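Local coordinates for protein beta-lactamase (Sebaldella termitidis, PDB 6N1N) that probably hydrolyses beta-lactams to substituted beta-amino acids, as expected of a class D beta-lactamase linked to antibiotic resistance, at residues W192-Y203 / N228-T239. Residues are numbered along the deposited sequence; the frame is centred on the assembly and turned at random.
Sequences WGREGAENIIWY and NSYLLDFRKQLT. With SO4 (sulfate ion), chain C.
I201 meets the helix 228-239 most closely where its CG2 lies 3.3 Å from CD of R235, the two side chains crossing near a right angle. Its CD1 sits 3.8 Å from CB of L231 and also touches CD2 of L232. Y203 swings its ring anti to the backbone N (chi1 -169°), which brings CD2 to 3.3 Å from OG1 of T239 at the ring edge, while K236 CA and CB lie over one face, near its rim. T239 OG1 donates to R235 O (2.9 Å). Buried I201 and Y203 thus hold the close-packed part. At the helix start, N228 OD1, hydrogen-bonded to N222, comes within 3.2 Å of N199 CB.

The exposed side, by contrast, belongs to W192. L232 CD2 stands over its five-membered ring, 3.8 Å from the centroid and 17° off the normal, a CH-pi contact, and N228 ND2 lies over the same face near CZ3. Beyond it, R235 NH1 (3.1 Å) and NH2 both donate to O4 of a sulfate, probably from the crystallisation liquor, that is also hydrogen-bonded to T190 OG1 and S51 OG, of the predicted acylated serine. The axes of strand 198-203 and helix 228-239, 8.6 Å apart and 34° from parallel, describe the C-terminal helix packed on the beta-sheet of the penicillin-recognising serine enzyme fold, with R235 at an anion site consistent with the class D pocket for the substrate carboxylate.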
# COMPACT_ATOMS: atom_id res chain seq x y z
N TRP A 192 8.07 -0.65 3.56
CA TRP A 192 9.42 -0.25 3.19
C TRP A 192 10.38 -1.42 3.08
O TRP A 192 10.18 -2.48 3.68
CB TRP A 192 9.95 0.83 4.15
CG TRP A 192 10.65 0.38 5.34
CD1 TRP A 192 10.10 -0.04 6.51
CD2 TRP A 192 12.08 0.34 5.53
NE1 TRP A 192 11.09 -0.36 7.42
CE2 TRP A 192 12.32 -0.14 6.84
CE3 TRP A 192 13.18 0.64 4.71
CZ2 TRP A 192 13.61 -0.31 7.36
CZ3 TRP A 192 14.46 0.46 5.21
CH2 TRP A 192 14.67 -0.01 6.53
N GLY A 193 11.41 -1.20 2.28
CA GLY A 193 12.47 -2.15 2.11
C GLY A 193 13.65 -1.49 1.44
O GLY A 193 13.74 -0.27 1.35
N ARG A 194 14.58 -2.32 0.98
CA ARG A 194 15.81 -1.80 0.39
C ARG A 194 16.16 -2.59 -0.86
O ARG A 194 16.05 -3.82 -0.87
CB ARG A 194 16.98 -1.89 1.38
CG ARG A 194 18.26 -1.26 0.87
CD ARG A 194 19.43 -1.39 1.86
NE ARG A 194 19.19 -0.69 3.12
CZ ARG A 194 19.11 -1.27 4.32
NH1 ARG A 194 19.25 -2.57 4.43
NH2 ARG A 194 18.91 -0.53 5.41
N GLU A 195 16.50 -1.87 -1.94
CA GLU A 195 17.03 -2.46 -3.17
C GLU A 195 18.41 -1.86 -3.40
O GLU A 195 18.54 -0.66 -3.69
CB GLU A 195 16.12 -2.18 -4.36
CG GLU A 195 14.76 -2.89 -4.26
CD GLU A 195 13.86 -2.60 -5.42
OE1 GLU A 195 14.21 -1.74 -6.26
OE2 GLU A 195 12.79 -3.25 -5.49
N GLY A 196 19.44 -2.69 -3.31
CA GLY A 196 20.80 -2.17 -3.45
C GLY A 196 21.12 -1.20 -2.33
O GLY A 196 21.01 -1.53 -1.15
N ALA A 197 21.49 0.04 -2.69
CA ALA A 197 21.84 1.06 -1.72
C ALA A 197 20.69 2.00 -1.43
O ALA A 197 20.88 2.98 -0.70
CB ALA A 197 23.04 1.86 -2.21
N GLU A 198 19.52 1.75 -2.02
CA GLU A 198 18.39 2.65 -1.94
C GLU A 198 17.32 2.09 -1.02
O GLU A 198 16.77 1.01 -1.28
CB GLU A 198 17.83 2.90 -3.33
CG GLU A 198 18.84 3.56 -4.26
CD GLU A 198 18.25 3.89 -5.59
OE1 GLU A 198 17.76 2.97 -6.28
OE2 GLU A 198 18.26 5.08 -5.94
N ASN A 199 17.01 2.83 0.05
CA ASN A 199 15.85 2.53 0.88
C ASN A 199 14.59 3.02 0.18
O ASN A 199 14.55 4.14 -0.34
CB ASN A 199 15.97 3.19 2.24
CG ASN A 199 17.18 2.69 3.02
OD1 ASN A 199 17.38 1.50 3.15
ND2 ASN A 199 17.96 3.61 3.56
N ILE A 200 13.55 2.19 0.19
CA ILE A 200 12.30 2.41 -0.51
C ILE A 200 11.20 2.53 0.54
O ILE A 200 10.96 1.58 1.30
CB ILE A 200 11.98 1.27 -1.49
CG1 ILE A 200 13.17 0.90 -2.38
CG2 ILE A 200 10.71 1.60 -2.31
CD1 ILE A 200 13.69 2.00 -3.20
N ILE A 201 10.53 3.68 0.59
CA ILE A 201 9.51 3.93 1.59
C ILE A 201 8.22 4.32 0.87
O ILE A 201 8.14 5.40 0.26
CB ILE A 201 9.94 5.01 2.60
CG1 ILE A 201 11.25 4.56 3.29
CG2 ILE A 201 8.83 5.29 3.57
CD1 ILE A 201 11.88 5.64 4.17
N TRP A 202 7.21 3.46 0.97
CA TRP A 202 5.91 3.66 0.38
C TRP A 202 4.88 4.18 1.39
O TRP A 202 4.88 3.81 2.55
CB TRP A 202 5.33 2.35 -0.13
CG TRP A 202 5.96 1.58 -1.22
CD1 TRP A 202 6.84 0.54 -1.11
CD2 TRP A 202 5.61 1.65 -2.60
NE1 TRP A 202 7.10 0.01 -2.35
CE2 TRP A 202 6.34 0.67 -3.28
CE3 TRP A 202 4.75 2.48 -3.32
CZ2 TRP A 202 6.26 0.51 -4.66
CZ3 TRP A 202 4.68 2.31 -4.68
CH2 TRP A 202 5.40 1.32 -5.33
N TYR A 203 3.93 4.93 0.86
CA TYR A 203 2.63 5.14 1.49
C TYR A 203 1.61 5.20 0.35
O TYR A 203 1.68 6.09 -0.51
CB TYR A 203 2.64 6.41 2.35
CG TYR A 203 1.43 6.55 3.24
CD1 TYR A 203 1.06 5.55 4.13
CD2 TYR A 203 0.65 7.69 3.19
CE1 TYR A 203 -0.06 5.68 4.93
CE2 TYR A 203 -0.45 7.84 4.03
CZ TYR A 203 -0.81 6.84 4.87
OH TYR A 203 -1.92 7.01 5.66
N ASN A 228 16.88 7.66 7.62
CA ASN A 228 15.80 6.76 7.23
C ASN A 228 14.70 6.70 8.30
O ASN A 228 13.52 6.66 7.97
CB ASN A 228 16.36 5.37 6.94
CG ASN A 228 15.44 4.56 6.05
OD1 ASN A 228 15.29 4.85 4.87
ND2 ASN A 228 14.79 3.57 6.63
N SER A 229 15.08 6.67 9.57
CA SER A 229 14.06 6.53 10.61
C SER A 229 13.14 7.74 10.63
O SER A 229 11.93 7.60 10.81
CB SER A 229 14.72 6.33 11.97
OG SER A 229 15.33 5.06 12.02
N TYR A 230 13.69 8.94 10.46
CA TYR A 230 12.85 10.12 10.34
C TYR A 230 11.86 9.98 9.19
O TYR A 230 10.67 10.29 9.32
CB TYR A 230 13.71 11.36 10.14
CG TYR A 230 12.87 12.57 9.89
CD1 TYR A 230 12.19 13.18 10.93
CD2 TYR A 230 12.72 13.08 8.62
CE1 TYR A 230 11.42 14.27 10.72
CE2 TYR A 230 11.92 14.20 8.39
CZ TYR A 230 11.28 14.78 9.46
OH TYR A 230 10.47 15.89 9.31
N LEU A 231 12.35 9.54 8.03
CA LEU A 231 11.48 9.43 6.87
C LEU A 231 10.37 8.41 7.08
O LEU A 231 9.24 8.61 6.59
CB LEU A 231 12.33 9.09 5.65
CG LEU A 231 13.24 10.25 5.26
CD1 LEU A 231 14.26 9.76 4.25
CD2 LEU A 231 12.43 11.42 4.68
N LEU A 232 10.65 7.32 7.80
CA LEU A 232 9.58 6.39 8.16
C LEU A 232 8.53 7.09 9.01
O LEU A 232 7.33 6.80 8.89
CB LEU A 232 10.16 5.18 8.91
CG LEU A 232 11.06 4.24 8.10
CD1 LEU A 232 11.60 3.10 8.98
CD2 LEU A 232 10.36 3.65 6.89
N ASP A 233 8.95 8.01 9.90
CA ASP A 233 8.01 8.77 10.72
C ASP A 233 7.31 9.87 9.93
O ASP A 233 6.24 10.33 10.36
CB ASP A 233 8.72 9.41 11.92
CG ASP A 233 9.06 8.41 13.04
OD1 ASP A 233 8.52 7.28 13.03
OD2 ASP A 233 9.86 8.79 13.94
N PHE A 234 7.89 10.29 8.80
CA PHE A 234 7.45 11.46 8.04
C PHE A 234 6.58 11.11 6.84
O PHE A 234 5.88 11.99 6.34
CB PHE A 234 8.69 12.26 7.58
CG PHE A 234 8.38 13.52 6.82
CD1 PHE A 234 7.61 14.52 7.39
CD2 PHE A 234 8.89 13.72 5.54
CE1 PHE A 234 7.33 15.68 6.69
CE2 PHE A 234 8.61 14.89 4.84
CZ PHE A 234 7.85 15.87 5.42
N ARG A 235 6.56 9.85 6.39
CA ARG A 235 5.95 9.55 5.10
C ARG A 235 4.47 9.91 5.05
O ARG A 235 3.98 10.40 4.03
CB ARG A 235 6.14 8.08 4.74
CG ARG A 235 5.52 7.09 5.69
CD ARG A 235 6.18 5.75 5.51
NE ARG A 235 6.21 4.94 6.72
CZ ARG A 235 6.52 3.65 6.73
NH1 ARG A 235 6.80 3.02 5.60
NH2 ARG A 235 6.53 2.99 7.88
N LYS A 236 3.73 9.69 6.14
CA LYS A 236 2.31 10.03 6.11
C LYS A 236 2.11 11.55 6.13
O LYS A 236 1.32 12.08 5.35
CB LYS A 236 1.60 9.33 7.27
CG LYS A 236 0.31 9.99 7.72
CD LYS A 236 -0.64 8.98 8.35
CE LYS A 236 -1.63 9.65 9.27
NZ LYS A 236 -2.10 10.95 8.71
N GLN A 237 2.91 12.27 6.93
CA GLN A 237 2.80 13.72 6.96
C GLN A 237 3.19 14.35 5.62
O GLN A 237 2.56 15.33 5.19
CB GLN A 237 3.67 14.29 8.08
CG GLN A 237 3.64 15.81 8.17
CD GLN A 237 2.24 16.39 8.40
OE1 GLN A 237 1.93 17.45 7.90
NE2 GLN A 237 1.41 15.69 9.19
N LEU A 238 4.21 13.82 4.94
CA LEU A 238 4.54 14.29 3.59
C LEU A 238 3.33 14.16 2.66
O LEU A 238 3.04 15.06 1.87
CB LEU A 238 5.71 13.47 3.04
CG LEU A 238 6.27 13.85 1.66
CD1 LEU A 238 7.68 13.27 1.51
CD2 LEU A 238 5.41 13.37 0.49
N THR A 239 2.65 13.02 2.73
CA THR A 239 1.45 12.80 1.92
C THR A 239 0.39 13.85 2.24
O THR A 239 -0.24 14.43 1.33
CB THR A 239 0.95 11.37 2.16
OG1 THR A 239 2.04 10.46 1.93
CG2 THR A 239 -0.18 11.01 1.24
S SO4 C . 5.72 -0.77 7.50
O1 SO4 C . 6.41 -0.68 8.79
O2 SO4 C . 5.65 -2.19 7.05
O3 SO4 C . 4.35 -0.30 7.66
O4 SO4 C . 6.45 0.06 6.54